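Local coordinates for protein thiol transferase (Phanerochaete chrysosporium, PDB 4F0B) that probably catalyses glutathione-dependent thiol transfer as a Ure2p-like glutathione transferase, and binds oxidized glutathione disulfide, at residues Leu119-His123 with Gly124-Pro128; Phe79-Glu83 with Thr84-Leu88; Ile181-Phe184 with Gly185-Ile189; Pro201-Lys204 with Ala205-Arg209. One frame throughout, in Å; residues are numbered along the deposited sequence. Where two conformers were deposited one is given.

Contact 1. Residues Leu119-His123 with Gly124-Pro128. With GDS (oxidized glutathione disulfide), chain C.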
# COMPACT_ATOMS: atom_id res chain seq x y z
N LEU A 119 4.91 -5.91 1.67
CA LEU A 119 4.93 -4.72 0.83
C LEU A 119 3.75 -3.81 1.15
O LEU A 119 3.92 -2.59 1.31
CB LEU A 119 4.91 -5.10 -0.66
CG LEU A 119 6.22 -5.65 -1.19
CD1 LEU A 119 5.98 -6.22 -2.59
CD2 LEU A 119 7.28 -4.54 -1.32
N PHE A 120 2.55 -4.39 1.26
CA PHE A 120 1.38 -3.59 1.60
C PHE A 120 1.48 -3.01 3.02
O PHE A 120 1.03 -1.86 3.25
CB PHE A 120 0.08 -4.38 1.39
CG PHE A 120 -0.40 -4.37 -0.03
CD1 PHE A 120 -0.94 -3.22 -0.58
CD2 PHE A 120 -0.30 -5.53 -0.84
CE1 PHE A 120 -1.38 -3.22 -1.90
CE2 PHE A 120 -0.75 -5.54 -2.16
CZ PHE A 120 -1.31 -4.37 -2.70
N PHE A 121 2.06 -3.75 3.96
CA PHE A 121 2.29 -3.21 5.29
C PHE A 121 3.14 -1.94 5.20
O PHE A 121 2.85 -0.94 5.86
CB PHE A 121 2.95 -4.29 6.17
CG PHE A 121 3.54 -3.74 7.45
CD1 PHE A 121 2.73 -3.41 8.55
CD2 PHE A 121 4.91 -3.56 7.57
CE1 PHE A 121 3.29 -2.90 9.75
CE2 PHE A 121 5.49 -3.05 8.76
CZ PHE A 121 4.68 -2.71 9.85
N ALA A 122 4.23 -2.00 4.46
CA ALA A 122 5.12 -0.85 4.31
C ALA A 122 4.40 0.27 3.58
O ALA A 122 4.54 1.45 3.94
CB ALA A 122 6.32 -1.25 3.46
N HIS A 123 3.60 -0.08 2.57
CA HIS A 123 3.00 0.89 1.67
C HIS A 123 1.85 1.67 2.35
O HIS A 123 1.58 2.82 2.01
CB HIS A 123 2.52 0.15 0.45
CG HIS A 123 2.42 1.00 -0.76
ND1 HIS A 123 3.46 1.11 -1.68
CD2 HIS A 123 1.41 1.76 -1.23
CE1 HIS A 123 3.08 1.93 -2.65
NE2 HIS A 123 1.83 2.32 -2.42
N GLY A 124 1.18 1.00 3.30
CA GLY A 124 0.07 1.63 4.01
C GLY A 124 0.43 2.08 5.41
O GLY A 124 -0.32 2.81 6.03
N GLY A 125 1.58 1.64 5.91
CA GLY A 125 2.02 1.90 7.28
C GLY A 125 3.25 2.77 7.33
O GLY A 125 3.17 3.99 7.50
N ILE A 126 4.42 2.16 7.16
CA ILE A 126 5.68 2.90 7.31
C ILE A 126 5.79 4.13 6.36
O ILE A 126 6.09 5.23 6.80
CB ILE A 126 6.89 1.97 7.15
CG1 ILE A 126 7.00 1.08 8.40
CG2 ILE A 126 8.19 2.78 7.01
CD1 ILE A 126 8.03 -0.07 8.32
N GLY A 127 5.55 3.95 5.05
CA GLY A 127 5.73 5.08 4.16
C GLY A 127 4.79 6.24 4.49
O GLY A 127 5.23 7.39 4.69
N PRO A 128 3.48 5.97 4.60
CA PRO A 128 2.56 7.08 4.90
C PRO A 128 2.86 7.70 6.27
O PRO A 128 2.89 8.94 6.39
CB PRO A 128 1.19 6.40 4.90
CG PRO A 128 1.36 5.28 3.84
CD PRO A 128 2.78 4.78 4.09
N1 GDS C . 2.51 5.81 -2.58
CA1 GDS C . 3.49 6.45 -3.51
C1 GDS C . 4.58 5.40 -3.85
OE1 GDS C . 4.82 4.50 -3.01
OE2 GDS C . 5.15 5.50 -4.95
CB1 GDS C . 4.16 7.64 -2.80
CG1 GDS C . 5.10 8.42 -3.74
CD1 GDS C . 5.47 9.74 -3.09
O1 GDS C . 5.11 10.12 -1.98
N2 GDS C . 6.22 10.58 -3.90
CA2 GDS C . 6.69 11.89 -3.45
C2 GDS C . 6.32 12.93 -4.49
O2 GDS C . 6.44 12.71 -5.72
CB2 GDS C . 8.21 11.96 -3.28
SG2 GDS C . 8.89 10.72 -2.17
N3 GDS C . 5.88 14.10 -3.97
CA3 GDS C . 5.52 15.19 -4.88
C3 GDS C . 4.19 15.77 -4.59
OE3 GDS C . 3.81 16.68 -5.35
OE4 GDS C . 3.52 15.32 -3.62
N4 GDS C . 5.12 9.91 0.89
CA4 GDS C . 4.18 9.09 1.65
C4 GDS C . 4.18 7.58 1.24
OE5 GDS C . 5.18 7.08 0.69
OE6 GDS C . 3.13 6.97 1.51
C5 GDS C . 5.71 10.95 1.48
O5 GDS C . 5.49 11.26 2.67
CA5 GDS C . 6.66 11.77 0.62
N5 GDS C . 6.51 13.21 0.95
CB5 GDS C . 8.08 11.24 0.92
SG5 GDS C . 9.28 11.94 -0.21
CA6 GDS C . 3.52 15.92 -0.27
C6 GDS C . 2.90 16.10 1.13
OE7 GDS C . 2.79 15.08 1.86
OE8 GDS C . 2.49 17.24 1.43
N6 GDS C . 2.75 16.74 -1.21
CB6 GDS C . 5.01 16.39 -0.27
CG6 GDS C . 6.01 15.53 0.57
CD6 GDS C . 6.12 14.14 0.02
O6 GDS C . 5.86 13.80 -1.12
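F121 and H123 both carry CG anti to the backbone N (chi1 166° and -156°) yet leave the helix on different sides, the phenyl ring to meet I126 and the imidazole to reach the ligand. CE2 of the F121 ring lies 3.9 Å from CD1 of I126, the two side chains crossing obliquely. The imidazole of H123 places CE1 3.1 Å from OE1 of the glutathione disulfide. Its nitrogens are held elsewhere, NE2 by E83 and ND1 by S85, which fixes the ring's rotation. The backbone beneath changes its winding: G124 N bonds to F120 O at 2.9 Å, the bond from G125 N to F121 O is weak, and A122 O is taken by G127 N at 2.9 Å and 174°, one residue later than in an alpha-helix. This wider pi-type turn leads into P128, whose nitrogen has no hydrogen to offer and whose CG sits 3.1 Å from H123 O. At the kink, P128 N is 3.3 Å from OE6 of the glutathione disulfide. F120 stacks on F120 of the second subunit, so the same turns border the dimer interface. Such a bent first long helix, flanking the glutathione pocket, belongs to the all-helical C-terminal domain of glutathione transferases.

Contact 2. Residues Phe79-Glu83 with Thr84-Leu88. With GDS (oxidized glutathione disulfide), chain C.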
# COMPACT_ATOMS: atom_id res chain seq x y z
N PHE A 79 5.22 0.89 -21.49
CA PHE A 79 4.17 0.53 -20.52
C PHE A 79 4.46 1.22 -19.20
O PHE A 79 5.53 1.03 -18.63
CB PHE A 79 4.16 -1.00 -20.29
CG PHE A 79 3.14 -1.45 -19.29
CD1 PHE A 79 1.79 -1.46 -19.61
CD2 PHE A 79 3.54 -1.84 -18.01
CE1 PHE A 79 0.83 -1.85 -18.68
CE2 PHE A 79 2.59 -2.24 -17.07
CZ PHE A 79 1.22 -2.25 -17.42
N PRO A 80 3.51 2.02 -18.68
CA PRO A 80 3.80 2.78 -17.46
C PRO A 80 3.46 2.01 -16.18
O PRO A 80 2.49 1.25 -16.13
CB PRO A 80 2.87 4.01 -17.59
CG PRO A 80 1.66 3.47 -18.33
CD PRO A 80 2.22 2.41 -19.29
N VAL A 81 4.27 2.22 -15.14
CA VAL A 81 3.97 1.66 -13.83
C VAL A 81 4.24 2.73 -12.79
O VAL A 81 5.35 3.30 -12.73
CB VAL A 81 4.85 0.40 -13.50
CG1 VAL A 81 4.34 -0.25 -12.22
CG2 VAL A 81 4.83 -0.62 -14.66
N PHE A 82 3.25 2.99 -11.95
CA PHE A 82 3.44 3.92 -10.82
C PHE A 82 3.18 3.18 -9.51
O PHE A 82 2.67 2.03 -9.53
CB PHE A 82 2.61 5.24 -10.98
CG PHE A 82 1.12 5.07 -10.80
CD1 PHE A 82 0.33 4.51 -11.79
CD2 PHE A 82 0.49 5.54 -9.64
CE1 PHE A 82 -1.05 4.35 -11.62
CE2 PHE A 82 -0.90 5.39 -9.47
CZ PHE A 82 -1.66 4.80 -10.46
N GLU A 83 3.56 3.83 -8.41
CA GLU A 83 3.57 3.31 -7.01
C GLU A 83 4.78 2.41 -6.77
O GLU A 83 4.91 1.34 -7.37
CB GLU A 83 2.27 2.56 -6.65
CG GLU A 83 1.03 3.44 -6.69
CD GLU A 83 0.96 4.45 -5.56
OE1 GLU A 83 1.44 4.13 -4.43
OE2 GLU A 83 0.47 5.57 -5.78
N THR A 84 5.67 2.88 -5.88
CA THR A 84 6.90 2.14 -5.54
C THR A 84 6.73 0.62 -5.55
O THR A 84 7.43 -0.07 -6.31
CB THR A 84 7.42 2.53 -4.11
OG1 THR A 84 6.33 2.44 -3.18
CG2 THR A 84 8.02 3.92 -4.12
N SER A 85 5.85 0.10 -4.70
CA SER A 85 5.75 -1.35 -4.50
C SER A 85 5.29 -2.06 -5.75
O SER A 85 5.79 -3.18 -6.06
CB SER A 85 4.80 -1.64 -3.35
OG SER A 85 5.31 -0.99 -2.18
N ALA A 86 4.40 -1.42 -6.53
CA ALA A 86 3.92 -2.01 -7.79
C ALA A 86 5.06 -2.05 -8.82
O ALA A 86 5.17 -3.00 -9.62
CB ALA A 86 2.72 -1.21 -8.35
N ILE A 87 5.92 -1.03 -8.81
CA ILE A 87 7.10 -0.99 -9.69
C ILE A 87 8.06 -2.13 -9.34
O ILE A 87 8.55 -2.84 -10.24
CB ILE A 87 7.81 0.35 -9.57
CG1 ILE A 87 6.90 1.49 -10.09
CG2 ILE A 87 9.14 0.31 -10.36
CD1 ILE A 87 7.35 2.89 -9.67
N LEU A 88 8.29 -2.32 -8.03
CA LEU A 88 9.17 -3.42 -7.61
C LEU A 88 8.62 -4.76 -8.08
O LEU A 88 9.35 -5.61 -8.60
CB LEU A 88 9.32 -3.41 -6.08
CG LEU A 88 10.02 -2.17 -5.52
CD1 LEU A 88 10.04 -2.22 -3.98
CD2 LEU A 88 11.48 -2.06 -5.96
N1 GDS C . 2.51 5.81 -2.58
CA1 GDS C . 3.49 6.45 -3.51
C1 GDS C . 4.58 5.40 -3.85
OE1 GDS C . 4.82 4.50 -3.01
OE2 GDS C . 5.15 5.50 -4.95
CB1 GDS C . 4.16 7.64 -2.80
CG1 GDS C . 5.10 8.42 -3.74
CD1 GDS C . 5.47 9.74 -3.09
O1 GDS C . 5.11 10.12 -1.98
N2 GDS C . 6.22 10.58 -3.90
CA2 GDS C . 6.69 11.89 -3.45
C2 GDS C . 6.32 12.93 -4.49
O2 GDS C . 6.44 12.71 -5.72
CB2 GDS C . 8.21 11.96 -3.28
SG2 GDS C . 8.89 10.72 -2.17
N3 GDS C . 5.88 14.10 -3.97
CA3 GDS C . 5.52 15.19 -4.88
C3 GDS C . 4.19 15.77 -4.59
OE3 GDS C . 3.81 16.68 -5.35
OE4 GDS C . 3.52 15.32 -3.62
N4 GDS C . 5.12 9.91 0.89
CA4 GDS C . 4.18 9.09 1.65
C4 GDS C . 4.18 7.58 1.24
OE5 GDS C . 5.18 7.08 0.69
OE6 GDS C . 3.13 6.97 1.51
C5 GDS C . 5.71 10.95 1.48
O5 GDS C . 5.49 11.26 2.67
CA5 GDS C . 6.66 11.77 0.62
N5 GDS C . 6.51 13.21 0.95
CB5 GDS C . 8.08 11.24 0.92
SG5 GDS C . 9.28 11.94 -0.21
CA6 GDS C . 3.52 15.92 -0.27
C6 GDS C . 2.90 16.10 1.13
OE7 GDS C . 2.79 15.08 1.86
OE8 GDS C . 2.49 17.24 1.43
N6 GDS C . 2.75 16.74 -1.21
CB6 GDS C . 5.01 16.39 -0.27
CG6 GDS C . 6.01 15.53 0.57
CD6 GDS C . 6.12 14.14 0.02
O6 GDS C . 5.86 13.80 -1.12
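V81 and I87 supply the apolar part of this turn from strand to helix: CG1 of V81 meets CG1 of I87 at 3.8 Å, the two side chains running antiparallel past one another, while CB of A86 closes on F82 O at 3.4 Å. That carbonyl oxygen is buried without a polar partner. The backbone bond is from I87 N to E83 O, 3.0 Å and 161°. Polar contacts with the ligand fall to E83 and T84. The glutathione amino nitrogen N1 gives a hydrogen bond to OE1 of E83 at 2.7 Å; the glutamate chain bends at chi2 (-71°) on its way there. The neighbouring carboxylate is gripped twice by T84, whose backbone N bonds to OE2 at 2.8 Å and whose OG1 donates to OE1 at 2.6 Å. K182 NZ also bonds to that hydroxyl. From the second subunit, Q117 bonds to F82 N and W118 meets the F82 ring edge-to-face. E83 and T84, where the strand gives way to the helix, form the part of the glutathione site that holds the gamma-glutamyl end, in the thioredoxin-like N-terminal domain.

Contact 3. Residues Ile181-Phe184 with Gly185-Ile189. With GDS (oxidized glutathione disulfide), chain C.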
# COMPACT_ATOMS: atom_id res chain seq x y z
N ILE A 181 13.81 -4.09 0.24
CA ILE A 181 14.15 -2.91 -0.53
C ILE A 181 13.14 -1.79 -0.32
O ILE A 181 13.51 -0.63 -0.09
CB ILE A 181 14.35 -3.27 -2.03
CG1 ILE A 181 15.60 -4.16 -2.21
CG2 ILE A 181 14.46 -2.00 -2.90
CD1 ILE A 181 15.67 -4.86 -3.58
N LYS A 182 11.85 -2.13 -0.36
CA LYS A 182 10.81 -1.13 -0.16
C LYS A 182 10.93 -0.41 1.17
O LYS A 182 10.89 0.84 1.23
CB LYS A 182 9.43 -1.78 -0.27
CG LYS A 182 8.28 -0.86 0.20
CD LYS A 182 8.10 0.39 -0.66
CE LYS A 182 7.17 1.40 0.07
NZ LYS A 182 7.23 2.74 -0.57
N ILE A 183 11.10 -1.18 2.24
CA ILE A 183 11.15 -0.56 3.55
C ILE A 183 12.48 0.15 3.80
O ILE A 183 12.50 1.20 4.47
CB ILE A 183 10.88 -1.58 4.66
CG1 ILE A 183 9.46 -2.14 4.45
CG2 ILE A 183 10.99 -0.91 6.04
CD1 ILE A 183 9.02 -3.25 5.43
N PHE A 184 13.56 -0.40 3.25
CA PHE A 184 14.89 0.16 3.44
C PHE A 184 14.98 1.63 3.04
O PHE A 184 15.65 2.42 3.70
CB PHE A 184 15.94 -0.68 2.69
CG PHE A 184 17.29 -0.04 2.65
CD1 PHE A 184 18.13 -0.12 3.75
CD2 PHE A 184 17.72 0.63 1.50
CE1 PHE A 184 19.39 0.49 3.72
CE2 PHE A 184 18.96 1.23 1.47
CZ PHE A 184 19.79 1.17 2.56
N GLY A 185 14.30 2.03 1.97
CA GLY A 185 14.36 3.43 1.57
C GLY A 185 13.91 4.39 2.67
O GLY A 185 14.49 5.50 2.79
N TRP A 186 12.89 3.97 3.43
CA TRP A 186 12.43 4.73 4.58
C TRP A 186 13.28 4.52 5.84
O TRP A 186 13.60 5.47 6.56
CB TRP A 186 10.95 4.41 4.87
CG TRP A 186 10.03 5.07 3.89
CD1 TRP A 186 9.50 4.52 2.75
CD2 TRP A 186 9.57 6.40 3.97
NE1 TRP A 186 8.72 5.46 2.09
CE2 TRP A 186 8.74 6.63 2.83
CE3 TRP A 186 9.77 7.44 4.90
CZ2 TRP A 186 8.09 7.85 2.61
CZ3 TRP A 186 9.14 8.67 4.67
CH2 TRP A 186 8.30 8.86 3.52
N ALA A 187 13.64 3.26 6.10
CA ALA A 187 14.37 2.96 7.34
C ALA A 187 15.72 3.67 7.39
O ALA A 187 16.14 4.07 8.48
CB ALA A 187 14.53 1.46 7.50
N ARG A 188 16.40 3.83 6.24
CA ARG A 188 17.72 4.45 6.27
C ARG A 188 17.67 5.93 6.66
O ARG A 188 18.70 6.49 7.05
CB ARG A 188 18.45 4.24 4.93
CG ARG A 188 17.90 5.09 3.79
CD ARG A 188 18.55 4.69 2.47
NE ARG A 188 20.00 4.94 2.47
CZ ARG A 188 20.55 6.08 2.04
NH1 ARG A 188 19.79 7.05 1.53
NH2 ARG A 188 21.87 6.24 2.08
N ILE A 189 16.49 6.56 6.58
CA ILE A 189 16.33 7.92 7.05
C ILE A 189 15.52 8.02 8.34
O ILE A 189 15.25 9.14 8.78
CB ILE A 189 15.75 8.88 5.97
CG1 ILE A 189 14.29 8.51 5.66
CG2 ILE A 189 16.71 8.91 4.74
CD1 ILE A 189 13.50 9.58 4.84
N1 GDS C . 2.51 5.81 -2.58
CA1 GDS C . 3.49 6.45 -3.51
C1 GDS C . 4.58 5.40 -3.85
OE1 GDS C . 4.82 4.50 -3.01
OE2 GDS C . 5.15 5.50 -4.95
CB1 GDS C . 4.16 7.64 -2.80
CG1 GDS C . 5.10 8.42 -3.74
CD1 GDS C . 5.47 9.74 -3.09
O1 GDS C . 5.11 10.12 -1.98
N2 GDS C . 6.22 10.58 -3.90
CA2 GDS C . 6.69 11.89 -3.45
C2 GDS C . 6.32 12.93 -4.49
O2 GDS C . 6.44 12.71 -5.72
CB2 GDS C . 8.21 11.96 -3.28
SG2 GDS C . 8.89 10.72 -2.17
N3 GDS C . 5.88 14.10 -3.97
CA3 GDS C . 5.52 15.19 -4.88
C3 GDS C . 4.19 15.77 -4.59
OE3 GDS C . 3.81 16.68 -5.35
OE4 GDS C . 3.52 15.32 -3.62
N4 GDS C . 5.12 9.91 0.89
CA4 GDS C . 4.18 9.09 1.65
C4 GDS C . 4.18 7.58 1.24
OE5 GDS C . 5.18 7.08 0.69
OE6 GDS C . 3.13 6.97 1.51
C5 GDS C . 5.71 10.95 1.48
O5 GDS C . 5.49 11.26 2.67
CA5 GDS C . 6.66 11.77 0.62
N5 GDS C . 6.51 13.21 0.95
CB5 GDS C . 8.08 11.24 0.92
SG5 GDS C . 9.28 11.94 -0.21
CA6 GDS C . 3.52 15.92 -0.27
C6 GDS C . 2.90 16.10 1.13
OE7 GDS C . 2.79 15.08 1.86
OE8 GDS C . 2.49 17.24 1.43
N6 GDS C . 2.75 16.74 -1.21
CB6 GDS C . 5.01 16.39 -0.27
CG6 GDS C . 6.01 15.53 0.57
CD6 GDS C . 6.12 14.14 0.02
O6 GDS C . 5.86 13.80 -1.12
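F184 and R188, one turn apart, make the main side-chain contact here, and G185 lies in the backbone between them. The phenyl ring leaves the helix with CG anti to the backbone N (chi1 170°), and the arginine chain runs aslant over it. CD of R188 is 3.6 Å from CE2 of F184, whereas CB of R188 stands over one face of the ring, offset toward its rim. The guanidinium plane is turned 46° from the ring, so the groups are not stacked flat; the charge goes instead to E211 in a salt bridge and to W20 in a cation-pi contact. Below the pair, R188 N bonds to F184 O at 3.0 Å.

G185, without a side chain, sits in the turn; its N makes a weak, 3.5 Å bond to I181 O. The following turn is firmer, with A187 N bonded to I183 O at 2.9 Å and 163°. On the ligand side, K182 and W186 run side by side in the same direction, NZ of K182 lying 4.1 Å from NE1 of W186 near the indole plane. NE1 of W186 has its own partner in N18 OD1, and the lysine turns to T84. The far end of the indole reaches the glutathione disulfide, CH2 of W186 coming within 3.5 Å of ligand CB5, next to the disulfide sulfur. One helix thus faces the core with F184 and the ligand with K182 and W186, an arrangement that fits the central helix of a glutathione transferase C-terminal domain, lining the pocket beside the disulfide.

Contact 4. Residues Pro201-Lys204 with Ala205-Arg209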
# COMPACT_ATOMS: atom_id res chain seq x y z
N PRO A 201 17.18 -2.58 17.50
CA PRO A 201 18.51 -3.07 17.10
C PRO A 201 18.47 -4.08 15.95
O PRO A 201 19.45 -4.20 15.20
CB PRO A 201 19.06 -3.70 18.39
CG PRO A 201 17.82 -4.13 19.14
CD PRO A 201 16.82 -3.01 18.87
N ASN A 202 17.34 -4.76 15.76
CA ASN A 202 17.22 -5.62 14.59
C ASN A 202 17.05 -4.82 13.31
O ASN A 202 17.71 -5.10 12.30
CB ASN A 202 16.12 -6.66 14.80
CG ASN A 202 16.40 -7.54 16.03
OD1 ASN A 202 17.18 -8.49 15.95
ND2 ASN A 202 15.81 -7.19 17.16
N VAL A 203 16.23 -3.79 13.37
CA VAL A 203 16.11 -2.90 12.23
C VAL A 203 17.47 -2.24 11.95
O VAL A 203 17.88 -2.13 10.80
CB VAL A 203 15.07 -1.81 12.50
CG1 VAL A 203 15.05 -0.79 11.32
CG2 VAL A 203 13.68 -2.42 12.68
N LYS A 204 18.18 -1.84 13.00
CA LYS A 204 19.44 -1.15 12.79
C LYS A 204 20.45 -2.03 12.04
O LYS A 204 21.08 -1.57 11.06
CB LYS A 204 20.03 -0.70 14.14
CG LYS A 204 21.24 0.23 14.00
CD LYS A 204 21.89 0.48 15.37
CE LYS A 204 23.03 1.51 15.25
NZ LYS A 204 23.81 1.71 16.52
N ALA A 205 20.60 -3.27 12.49
CA ALA A 205 21.58 -4.18 11.85
C ALA A 205 21.16 -4.52 10.42
O ALA A 205 22.01 -4.76 9.54
CB ALA A 205 21.75 -5.47 12.68
N TRP A 206 19.86 -4.56 10.19
CA TRP A 206 19.31 -4.83 8.85
C TRP A 206 19.57 -3.65 7.89
O TRP A 206 20.03 -3.86 6.76
CB TRP A 206 17.84 -5.21 9.01
CG TRP A 206 16.96 -5.20 7.80
CD1 TRP A 206 16.70 -6.24 6.94
CD2 TRP A 206 16.11 -4.13 7.42
NE1 TRP A 206 15.74 -5.85 6.03
CE2 TRP A 206 15.38 -4.56 6.28
CE3 TRP A 206 15.90 -2.85 7.92
CZ2 TRP A 206 14.47 -3.71 5.61
CZ3 TRP A 206 15.01 -2.01 7.25
CH2 TRP A 206 14.29 -2.44 6.12
N VAL A 207 19.37 -2.42 8.36
CA VAL A 207 19.72 -1.25 7.58
C VAL A 207 21.21 -1.28 7.22
O VAL A 207 21.58 -1.05 6.08
CB VAL A 207 19.39 0.07 8.33
CG1 VAL A 207 20.05 1.29 7.63
CG2 VAL A 207 17.85 0.26 8.44
N GLU A 208 22.06 -1.58 8.21
CA GLU A 208 23.50 -1.59 7.97
C GLU A 208 23.91 -2.63 6.93
O GLU A 208 24.74 -2.33 6.03
CB GLU A 208 24.21 -1.79 9.29
CG GLU A 208 24.09 -0.56 10.17
CD GLU A 208 24.62 -0.74 11.59
OE1 GLU A 208 24.93 -1.89 11.98
OE2 GLU A 208 24.70 0.28 12.31
N ARG A 209 23.34 -3.84 7.00
CA ARG A 209 23.77 -4.86 6.05
C ARG A 209 23.29 -4.58 4.63
O ARG A 209 23.94 -5.01 3.66
CB ARG A 209 23.44 -6.30 6.51
CG ARG A 209 21.97 -6.70 6.47
CD ARG A 209 21.76 -8.20 6.88
NE ARG A 209 22.21 -8.41 8.26
CZ ARG A 209 21.43 -8.29 9.34
NH1 ARG A 209 21.96 -8.44 10.55
NH2 ARG A 209 20.12 -8.07 9.24
O HOH W 1 18.84 -7.58 11.70
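V203 and V207 are joined by the straightest of four successive i to i+4 bonds, V207 N to V203 O at 2.9 Å and 167°; the other three run from A205 N to P201 O, W206 N to N202 O and E208 N to K204 O. CG1 of V203 touches two side chains, CE3 of W206 at 4.1 Å and CG2 of V207 at 4.2 Å, lying aslant to both. The indole of W206 swings out with CG anti to the backbone N (chi1 165°), which sets its edge against V203 O, 3.6 Å from CE3 and in the ring plane. Its NE1 bonds to D180, and I183 and A187 of helix 178-187 pack on it. Helix 201-211 is thereby docked by its buried side onto helix 178-187 of the glutathione transferase C-terminal helical bundle, with V203 and N202 meeting helix 145-166, where D163 bonds to ND2 of N202. On the outer side K204 extends across E208, CE of K204 lying 3.6 Å from OE2. NZ of K204 and OE2 of E208 are 4.5 Å apart, too far for a salt bridge, though the opposite charges may attract weakly; the lysine's salt bridge is with D198. A water in the guanidinium plane of R209 lies 2.8 Å from each of N202 O, to which it donates, and NH2 of R209, from which it accepts; A205 O sits over one guanidinium face.

In the fold
Each contact joins directly consecutive residues, so none closes a long loop; they follow in series, without nesting or crossing. From the N terminus, contact 2 comes first, where edge strand 79-82 turns into helix 84-95 of the thioredoxin-like domain. Contact 1 follows on helix 109-139 and is tied back to it through H123. Contact 3, on helix 178-187, touches both, through K182 to contact 2 and through I183, which packs on A122, to contact 1. All three touch the glutathione disulfide, and together they join the two domains. Contact 4, farther out on helix 201-211, meets only contact 3, through W206 and V207, its centre about 26 Å from that of contact 2.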